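PDB 2ZTS: putative uncharacterized protein PH0186 from Pyrococcus horikoshii, which probably binds ATP as a KaiC-like member of the P-loop NTPases and carries bound ADP and magnesium. Local coordinates for residues G26-E29 / G30-V33; E68-A71 / R72-R75. One frame throughout, in Å; residues are numbered along the deposited sequence.

In the fold
Both contacts are local, a beta turn and a helix N-terminus, and they come in series, neither nesting within nor crossing the other. Interaction 1 closes first: a tight turn from Pro28 to Thr31, within residues 26-33, leads from strand 27-28, which pairs with strand 11-12, into strand 32-36 of the large mixed sheet. The chain then passes the nucleotide-binding loop, helix 43-58 and strand 62-66 before interaction 2, in residues 68-75, ties the loop after that strand to the start of helix 71-79. The two lie on opposite sides of the chain's centre, their own centres about 25 Å apart, and each also meets a different neighbouring subunit.

Interaction 1: residues G26-E29 / G30-V33; sequences GFPE and GTTV
Thr31 folds back onto Pro28 across a type II beta turn, the connection through which strand 27-28 gives way to strand 32-36 of the P-loop NTPase sheet. The tight side of this turn converges on one atom. Pro28 O accepts both the Thr31 amide, with Thr31 N 3.2 Å from it at an N-H...O angle of 150°, and the Thr31 hydroxyl, whose OG1 stands a short 2.5 Å from the same Pro28 O. With OG1 beside the backbone N and anti to the carbonyl carbon (chi1 -51°), the two donors approach from one face of the carbonyl plane, each tilted out of it. The hydroxyl also rests against the proline ring, Thr31 OG1 lying 3.4 Å from Pro28 CB.

The outer side of the turn is looser and partly open to solvent. There Glu29 is extended beyond CG, and its OE1 forms a salt bridge with Arg10. Gly30 takes the positive phi of the third turn position; a CB on it would press against Glu29 O. Glu29 O receives a hydrogen bond from Arg76 of a neighbouring subunit, which also packs on Pro28. The turn thus sits at a subunit boundary, with the Pro28 side chain about 8 Å from a bound ADP and close to that of Thr226, an ADP-binding residue.

Where the two strands leave the turn, the contact becomes buried and apolar. Phe27 and Val33 cross at about a right angle, and Ile203 of strand 201-209 touches both. A single methyl does the touching, meeting the ring obliquely: Val33 CG2 is 3.8 Å from Phe27 CD1 and 4.0 Å from Phe27 CE1.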
loop_
_atom_site.group_PDB
_atom_site.type_symbol
_atom_site.label_atom_id
_atom_site.label_comp_id
_atom_site.label_asym_id
_atom_site.label_seq_id
_atom_site.Cartn_x
_atom_site.Cartn_y
_atom_site.Cartn_z
ATOM N N GLY C 26 -17.249 -30.410 -18.629
ATOM C CA GLY C 26 -18.130 -29.716 -17.681
ATOM C C GLY C 26 -17.630 -29.729 -16.270
ATOM O O GLY C 26 -16.556 -30.276 -16.025
ATOM N N PHE C 27 -18.365 -29.068 -15.359
ATOM C CA PHE C 27 -17.991 -29.004 -13.960
ATOM C C PHE C 27 -18.294 -30.329 -13.233
ATOM O O PHE C 27 -19.437 -30.808 -13.302
ATOM C CB PHE C 27 -18.766 -27.922 -13.208
ATOM C CG PHE C 27 -18.725 -26.576 -13.824
ATOM C CD1 PHE C 27 -17.553 -25.808 -13.786
ATOM C CD2 PHE C 27 -19.871 -26.018 -14.379
ATOM C CE1 PHE C 27 -17.524 -24.516 -14.307
ATOM C CE2 PHE C 27 -19.831 -24.695 -14.920
ATOM C CZ PHE C 27 -18.636 -23.968 -14.887
ATOM N N PRO C 28 -17.340 -30.870 -12.458
ATOM C CA PRO C 28 -17.678 -32.000 -11.590
ATOM C C PRO C 28 -18.908 -31.646 -10.774
ATOM O O PRO C 28 -18.984 -30.584 -10.118
ATOM C CB PRO C 28 -16.448 -32.170 -10.683
ATOM C CG PRO C 28 -15.308 -31.533 -11.373
ATOM C CD PRO C 28 -15.916 -30.470 -12.329
ATOM N N GLU C 29 -19.874 -32.555 -10.790
ATOM C CA GLU C 29 -21.093 -32.405 -10.006
ATOM C C GLU C 29 -20.793 -32.117 -8.539
ATOM O O GLU C 29 -19.949 -32.738 -7.927
ATOM C CB GLU C 29 -21.973 -33.696 -10.191
ATOM C CG GLU C 29 -23.354 -33.616 -9.578
ATOM C CD GLU C 29 -24.250 -34.839 -9.902
ATOM O OE1 GLU C 29 -23.805 -35.781 -10.626
ATOM O OE2 GLU C 29 -25.425 -34.836 -9.434
ATOM N N GLY C 30 -21.486 -31.150 -7.956
ATOM C CA GLY C 30 -21.295 -30.835 -6.562
ATOM C C GLY C 30 -20.251 -29.719 -6.294
ATOM O O GLY C 30 -20.136 -29.281 -5.152
ATOM N N THR C 31 -19.521 -29.266 -7.307
ATOM C CA THR C 31 -18.418 -28.250 -7.113
ATOM C C THR C 31 -18.952 -26.838 -6.838
ATOM O O THR C 31 -19.910 -26.434 -7.438
ATOM C CB THR C 31 -17.574 -28.117 -8.395
ATOM O OG1 THR C 31 -17.151 -29.385 -8.834
ATOM C CG2 THR C 31 -16.266 -27.423 -8.118
ATOM N N THR C 32 -18.326 -26.088 -5.938
ATOM C CA THR C 32 -18.506 -24.624 -5.868
ATOM C C THR C 32 -17.417 -23.903 -6.643
ATOM O O THR C 32 -16.226 -24.076 -6.328
ATOM C CB THR C 32 -18.463 -24.225 -4.450
ATOM O OG1 THR C 32 -19.553 -24.871 -3.808
ATOM C CG2 THR C 32 -18.729 -22.647 -4.262
ATOM N N VAL C 33 -17.799 -23.167 -7.681
ATOM C CA VAL C 33 -16.892 -22.448 -8.590
ATOM C C VAL C 33 -16.997 -20.964 -8.313
ATOM O O VAL C 33 -18.102 -20.426 -8.305
ATOM C CB VAL C 33 -17.279 -22.675 -10.021
ATOM C CG1 VAL C 33 -16.317 -21.995 -11.002
ATOM C CG2 VAL C 33 -17.315 -24.220 -10.315
#

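Interaction 2: residues E68-A71 / R72-R75; sequences EERA and RDLR
Arg70 bends round to Asp73, the two side chains crossing obliquely. Its CG sits between the backbone N and the carbonyl carbon (chi1 65°), and further bends at chi2 and chi3 swing the guanidinium to the carboxylate. The salt bridge is made from the guanidinium edge: Arg70 NH1 lies 2.8 Å from Asp73 OD1, which it meets on the syn side, while its bond to OD2 is weak. Asp73 OD2 takes the backbone of the same arginine, on its anti side, with Arg70 N at 3.1 Å. The carboxylate of the third helical residue thus accepts the N-cap amide, as in that arm of a capping box; the arginine side chain cannot supply the reciprocal bond. This start of helix 71-79 follows strand 62-66 of the P-loop NTPase fold, and the Glu69 side chain, its OE1 3.6 Å from Asp73 CB, lies about 6 Å from a bound magnesium ion. Leu74 N bonds to Arg70 O at 3.1 Å. Asp73 OD2 also forms a salt bridge with Arg200 of a neighbouring subunit. Arg72 runs alongside Arg70 in the same direction, its CD 3.9 Å above the centre of the Arg70 guanidinium. Two donors come close at the ends, Arg70 NH2 and Arg72 NH1 being 3.1 Å apart, a proximity the nearby Asp73 carboxylate may ease. An alanine at Arg70 would probably leave Asp73 OD1 without its charged mate and Arg72 freer to turn. Further along the helix, Arg75 extends from CG to NE and reaches Glu89, and Ala71 CB packs over one guanidinium face, 3.5 Å from Arg75 NH2.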
loop_
_atom_site.group_PDB
_atom_site.type_symbol
_atom_site.label_atom_id
_atom_site.label_comp_id
_atom_site.label_asym_id
_atom_site.label_seq_id
_atom_site.Cartn_x
_atom_site.Cartn_y
_atom_site.Cartn_z
ATOM N N GLU C 68 -27.511 -8.133 -6.390
ATOM C CA GLU C 68 -27.034 -7.041 -7.246
ATOM C C GLU C 68 -28.188 -6.310 -7.952
ATOM O O GLU C 68 -28.125 -5.133 -8.307
ATOM C CB GLU C 68 -26.136 -7.629 -8.334
ATOM C CG GLU C 68 -24.845 -8.290 -7.844
ATOM C CD GLU C 68 -23.566 -7.422 -7.999
ATOM O OE1 GLU C 68 -23.570 -6.475 -8.842
ATOM O OE2 GLU C 68 -22.542 -7.724 -7.305
ATOM N N GLU C 69 -29.256 -7.026 -8.231
ATOM C CA GLU C 69 -30.359 -6.387 -8.940
ATOM C C GLU C 69 -31.699 -7.052 -8.571
ATOM O O GLU C 69 -31.727 -8.036 -7.828
ATOM C CB GLU C 69 -30.072 -6.444 -10.448
ATOM C CG GLU C 69 -29.985 -7.833 -11.024
ATOM C CD GLU C 69 -29.426 -7.859 -12.436
ATOM O OE1 GLU C 69 -29.849 -6.993 -13.231
ATOM O OE2 GLU C 69 -28.559 -8.739 -12.726
ATOM N N ARG C 70 -32.811 -6.544 -9.081
ATOM C CA ARG C 70 -34.043 -7.247 -8.769
ATOM C C ARG C 70 -34.396 -8.283 -9.872
ATOM O O ARG C 70 -33.813 -8.266 -10.960
ATOM C CB ARG C 70 -35.174 -6.321 -8.190
ATOM C CG ARG C 70 -35.795 -5.224 -9.022
ATOM C CD ARG C 70 -35.292 -3.825 -8.741
ATOM N NE ARG C 70 -36.333 -2.818 -8.816
ATOM C CZ ARG C 70 -36.681 -2.103 -9.880
ATOM N NH1 ARG C 70 -36.096 -2.239 -11.075
ATOM N NH2 ARG C 70 -37.655 -1.212 -9.725
ATOM N N ALA C 71 -35.293 -9.207 -9.555
ATOM C CA ALA C 71 -35.614 -10.282 -10.464
ATOM C C ALA C 71 -36.073 -9.737 -11.771
ATOM O O ALA C 71 -35.634 -10.232 -12.787
ATOM C CB ALA C 71 -36.657 -11.247 -9.860
ATOM N N ARG C 72 -36.894 -8.674 -11.762
ATOM C CA ARG C 72 -37.430 -8.104 -13.010
ATOM C C ARG C 72 -36.379 -7.462 -13.863
ATOM O O ARG C 72 -36.548 -7.351 -15.062
ATOM C CB ARG C 72 -38.508 -7.055 -12.715
ATOM C CG ARG C 72 -37.971 -5.746 -11.998
ATOM C CD ARG C 72 -39.046 -4.957 -11.239
ATOM N NE ARG C 72 -40.055 -4.431 -12.163
ATOM C CZ ARG C 72 -40.489 -3.152 -12.225
ATOM N NH1 ARG C 72 -40.014 -2.198 -11.411
ATOM N NH2 ARG C 72 -41.419 -2.833 -13.122
ATOM N N ASP C 73 -35.301 -7.003 -13.228
ATOM C CA ASP C 73 -34.169 -6.416 -13.926
ATOM C C ASP C 73 -33.446 -7.520 -14.648
ATOM O O ASP C 73 -33.018 -7.359 -15.773
ATOM C CB ASP C 73 -33.177 -5.760 -12.958
ATOM C CG ASP C 73 -33.760 -4.571 -12.225
ATOM O OD1 ASP C 73 -34.583 -3.847 -12.818
ATOM O OD2 ASP C 73 -33.403 -4.259 -11.043
ATOM N N LEU C 74 -33.266 -8.639 -13.973
ATOM C CA LEU C 74 -32.533 -9.755 -14.562
ATOM C C LEU C 74 -33.337 -10.362 -15.738
ATOM O O LEU C 74 -32.764 -10.620 -16.777
ATOM C CB LEU C 74 -32.175 -10.774 -13.489
ATOM C CG LEU C 74 -31.509 -12.112 -13.818
ATOM C CD1 LEU C 74 -30.052 -12.002 -14.263
ATOM C CD2 LEU C 74 -31.608 -12.918 -12.561
ATOM N N ARG C 75 -34.646 -10.515 -15.601
ATOM C CA ARG C 75 -35.450 -11.027 -16.711
ATOM C C ARG C 75 -35.356 -10.108 -17.925
ATOM O O ARG C 75 -35.116 -10.570 -19.034
ATOM C CB ARG C 75 -36.916 -11.175 -16.347
ATOM C CG ARG C 75 -37.208 -12.177 -15.219
ATOM C CD ARG C 75 -38.725 -12.335 -14.830
ATOM N NE ARG C 75 -38.817 -13.048 -13.559
ATOM C CZ ARG C 75 -39.210 -12.545 -12.401
ATOM N NH1 ARG C 75 -39.568 -11.275 -12.275
ATOM N NH2 ARG C 75 -39.139 -13.306 -11.315
#